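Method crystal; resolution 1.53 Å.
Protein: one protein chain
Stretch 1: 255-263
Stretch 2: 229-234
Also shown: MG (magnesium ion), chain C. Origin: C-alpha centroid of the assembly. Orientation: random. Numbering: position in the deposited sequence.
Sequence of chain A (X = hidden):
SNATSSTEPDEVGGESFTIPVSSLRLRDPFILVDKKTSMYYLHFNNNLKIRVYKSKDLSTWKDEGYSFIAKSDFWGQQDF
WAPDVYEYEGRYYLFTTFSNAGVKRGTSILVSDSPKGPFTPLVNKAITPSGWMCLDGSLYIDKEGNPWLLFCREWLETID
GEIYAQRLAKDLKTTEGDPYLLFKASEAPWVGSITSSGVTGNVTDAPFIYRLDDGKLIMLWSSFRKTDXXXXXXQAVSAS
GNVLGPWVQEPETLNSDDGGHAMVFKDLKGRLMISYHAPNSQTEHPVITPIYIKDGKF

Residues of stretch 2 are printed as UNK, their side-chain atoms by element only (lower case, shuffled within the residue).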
# COMPACT_ATOMS: atom_id res chain seq x y z
N ASN A 255 4.21 -14.74 -7.20
CA ASN A 255 5.22 -14.36 -8.19
C ASN A 255 6.62 -14.84 -7.84
O ASN A 255 6.91 -15.13 -6.67
CB ASN A 255 5.23 -12.84 -8.35
CG ASN A 255 5.57 -12.12 -7.06
OD1 ASN A 255 5.17 -12.54 -5.96
ND2 ASN A 255 6.32 -11.03 -7.17
N SER A 256 7.49 -14.93 -8.85
CA SER A 256 8.87 -15.33 -8.66
C SER A 256 9.81 -14.35 -9.34
O SER A 256 10.96 -14.69 -9.64
CB SER A 256 9.10 -16.73 -9.23
OG SER A 256 8.43 -17.70 -8.45
N ASP A 257 9.34 -13.13 -9.56
CA ASP A 257 10.13 -12.13 -10.25
C ASP A 257 10.80 -11.09 -9.34
O ASP A 257 11.21 -10.02 -9.81
CB ASP A 257 9.29 -11.43 -11.33
CG ASP A 257 8.03 -10.79 -10.77
OD1 ASP A 257 7.86 -10.79 -9.54
OD2 ASP A 257 7.23 -10.28 -11.59
N ASP A 258 10.91 -11.41 -8.05
CA ASP A 258 11.55 -10.52 -7.07
C ASP A 258 10.76 -9.22 -6.96
O ASP A 258 11.32 -8.16 -6.67
CB ASP A 258 13.02 -10.25 -7.44
CG ASP A 258 13.81 -9.58 -6.33
OD1 ASP A 258 13.64 -9.96 -5.17
OD2 ASP A 258 14.62 -8.66 -6.64
N GLY A 259 9.45 -9.31 -7.17
CA GLY A 259 8.59 -8.14 -7.11
C GLY A 259 7.67 -8.12 -5.91
O GLY A 259 7.39 -9.16 -5.31
N GLY A 260 7.17 -6.94 -5.56
CA GLY A 260 6.23 -6.87 -4.45
C GLY A 260 5.62 -5.50 -4.24
O GLY A 260 5.72 -4.62 -5.11
N HIS A 261 5.01 -5.33 -3.08
CA HIS A 261 4.17 -4.18 -2.74
C HIS A 261 3.06 -3.99 -3.78
O HIS A 261 3.07 -3.05 -4.59
CB HIS A 261 4.97 -2.89 -2.53
CG HIS A 261 4.20 -1.83 -1.80
ND1 HIS A 261 4.55 -1.39 -0.54
CD2 HIS A 261 3.07 -1.17 -2.14
CE1 HIS A 261 3.67 -0.48 -0.15
NE2 HIS A 261 2.76 -0.33 -1.09
N ALA A 262 2.11 -4.92 -3.73
CA ALA A 262 1.05 -5.01 -4.73
C ALA A 262 -0.27 -4.47 -4.22
O ALA A 262 -0.55 -4.50 -3.02
CB ALA A 262 0.87 -6.46 -5.17
N MSE A 263 -1.07 -3.98 -5.15
CA MSE A 263 -2.48 -3.72 -4.90
C MSE A 263 -3.26 -4.17 -6.13
O MSE A 263 -2.68 -4.42 -7.20
CB MSE A 263 -2.73 -2.24 -4.55
CG MSE A 263 -2.13 -1.25 -5.55
SE MSE A 263 -3.21 -0.94 -7.15
CE MSE A 263 -4.72 -0.05 -6.28
N UNK A 229 15.30 -16.00 -1.36
CA UNK A 229 15.54 -14.66 -0.85
C UNK A 229 14.88 -13.55 -1.64
O UNK A 229 15.10 -12.37 -1.37
N UNK A 230 14.08 -13.92 -2.64
CA UNK A 230 13.36 -12.91 -3.43
C UNK A 230 12.25 -12.21 -2.66
O UNK A 230 11.57 -12.80 -1.82
n UNK A 230 13.53 -15.74 -9.08
c UNK A 230 14.11 -14.86 -8.03
c UNK A 230 13.77 -13.87 -5.76
c UNK A 230 13.11 -14.55 -6.94
c UNK A 230 12.76 -13.54 -4.69
N UNK A 231 12.06 -10.93 -2.97
CA UNK A 231 10.89 -10.21 -2.50
C UNK A 231 9.71 -10.81 -3.24
O UNK A 231 9.85 -11.26 -4.39
c UNK A 231 9.19 -6.79 -0.19
c UNK A 231 10.00 -7.74 -0.82
c UNK A 231 8.70 -5.81 -2.33
c UNK A 231 11.05 -8.75 -2.89
c UNK A 231 10.15 -7.75 -2.20
o UNK A 231 7.76 -4.86 -0.37
c UNK A 231 9.50 -6.77 -2.94
c UNK A 231 8.54 -5.83 -0.96
N UNK A 232 8.55 -10.85 -2.59
CA UNK A 232 7.41 -11.54 -3.19
C UNK A 232 6.09 -11.03 -2.66
O UNK A 232 6.04 -10.32 -1.65
c UNK A 232 7.51 -13.05 -2.95
N UNK A 233 5.03 -11.42 -3.36
CA UNK A 233 3.66 -11.14 -2.96
C UNK A 233 3.07 -12.42 -2.41
O UNK A 233 3.08 -13.47 -3.09
c UNK A 233 1.40 -10.34 -3.71
c UNK A 233 2.92 -9.34 -6.33
c UNK A 233 3.49 -9.56 -4.92
c UNK A 233 2.81 -10.71 -4.17
N UNK A 234 2.57 -12.36 -1.18
CA UNK A 234 1.85 -13.47 -0.59
C UNK A 234 0.38 -13.10 -0.49
O UNK A 234 0.00 -11.92 -0.59
MG MG C . 1.07 1.08 -1.11
O HOH W 1 15.63 -9.94 -3.08
O HOH W 2 9.21 -13.06 -6.29
O HOH W 3 0.16 -0.10 -2.62
O HOH W 4 2.17 2.29 -2.43
O HOH W 5 -0.29 0.09 0.16
O HOH W 6 1.80 1.98 0.67

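Position 229 has backbone atoms alone, with no CB, and it touches nothing on stretch 1. Its phi of 79° is a value that by itself favours a residue without CB, and the absence of side-chain atoms makes it Gly 229. The carbonyl O of Gly 229 accepts a hydrogen bond from water 1 at 3.0 Å, and the same water donates to Asp 258 OD1 at 2.9 Å.

At position 230, four carbons run in an unbranched row and end in a nitrogen, which reaches the backbone carbonyl of Ser 256. This is Lys 230, whose NZ donates a hydrogen bond to Ser 256 O at 2.8 Å.

Position 231 carries one carbon followed by a ring of six carbons bearing one oxygen. The ring lies against the CA of Gly 260, with the carbonyl O of Asp 258 at its edge. This is Tyr 231, and its CE2 is 3.4 Å from Gly 260 CA. A CB on Gly 260 would fall 2.5 Å from Tyr 231 CE2, a clash, so the ring occupies space that the glycine leaves free. The backbone N of Tyr 231 donates to Asp 258 OD1 at 2.9 Å.

Position 232 has a single side-chain carbon, its CB, directed away overall yet 3.8 Å from Asn 255 OD1; it is Ala 232. The CA of Ala 232 makes a CA-H...O contact with Gly 259 O at 3.2 Å.

Position 233 has four side-chain carbons, forked at the first, and the end of the two-carbon arm reaches the CB of Ala 262. This is Ile 233, with CD1 3.7 Å from Ala 262 CB. Ile 233 N donates to Asn 255 OD1 at 2.8 Å with a nearly straight angle of 165°.

Position 234 again lacks side-chain atoms and makes no contact with stretch 1; it is Gly 234.

The two strands run at 31° to each other, yet the direct hydrogen bonds between the stretches all involve a side chain. Asp 258 and Asn 255 use their OD1 atoms to receive alternate backbone NH groups, those of Tyr 231 and Ile 233. Asn 255 is held in turn by its ND2, which donates to Gly 259 O and Asp 257 OD1, both at 2.8 Å. Water 2 adds a bridge, donating to Tyr 231 O at 2.7 Å and Asn 255 O at 3.1 Å while accepting from Asp 258 N at 3.0 Å. Beyond this polar network, Tyr 231 and Ile 233 pack against Gly 260.

Stretch 2 (229-234) GKYAIG
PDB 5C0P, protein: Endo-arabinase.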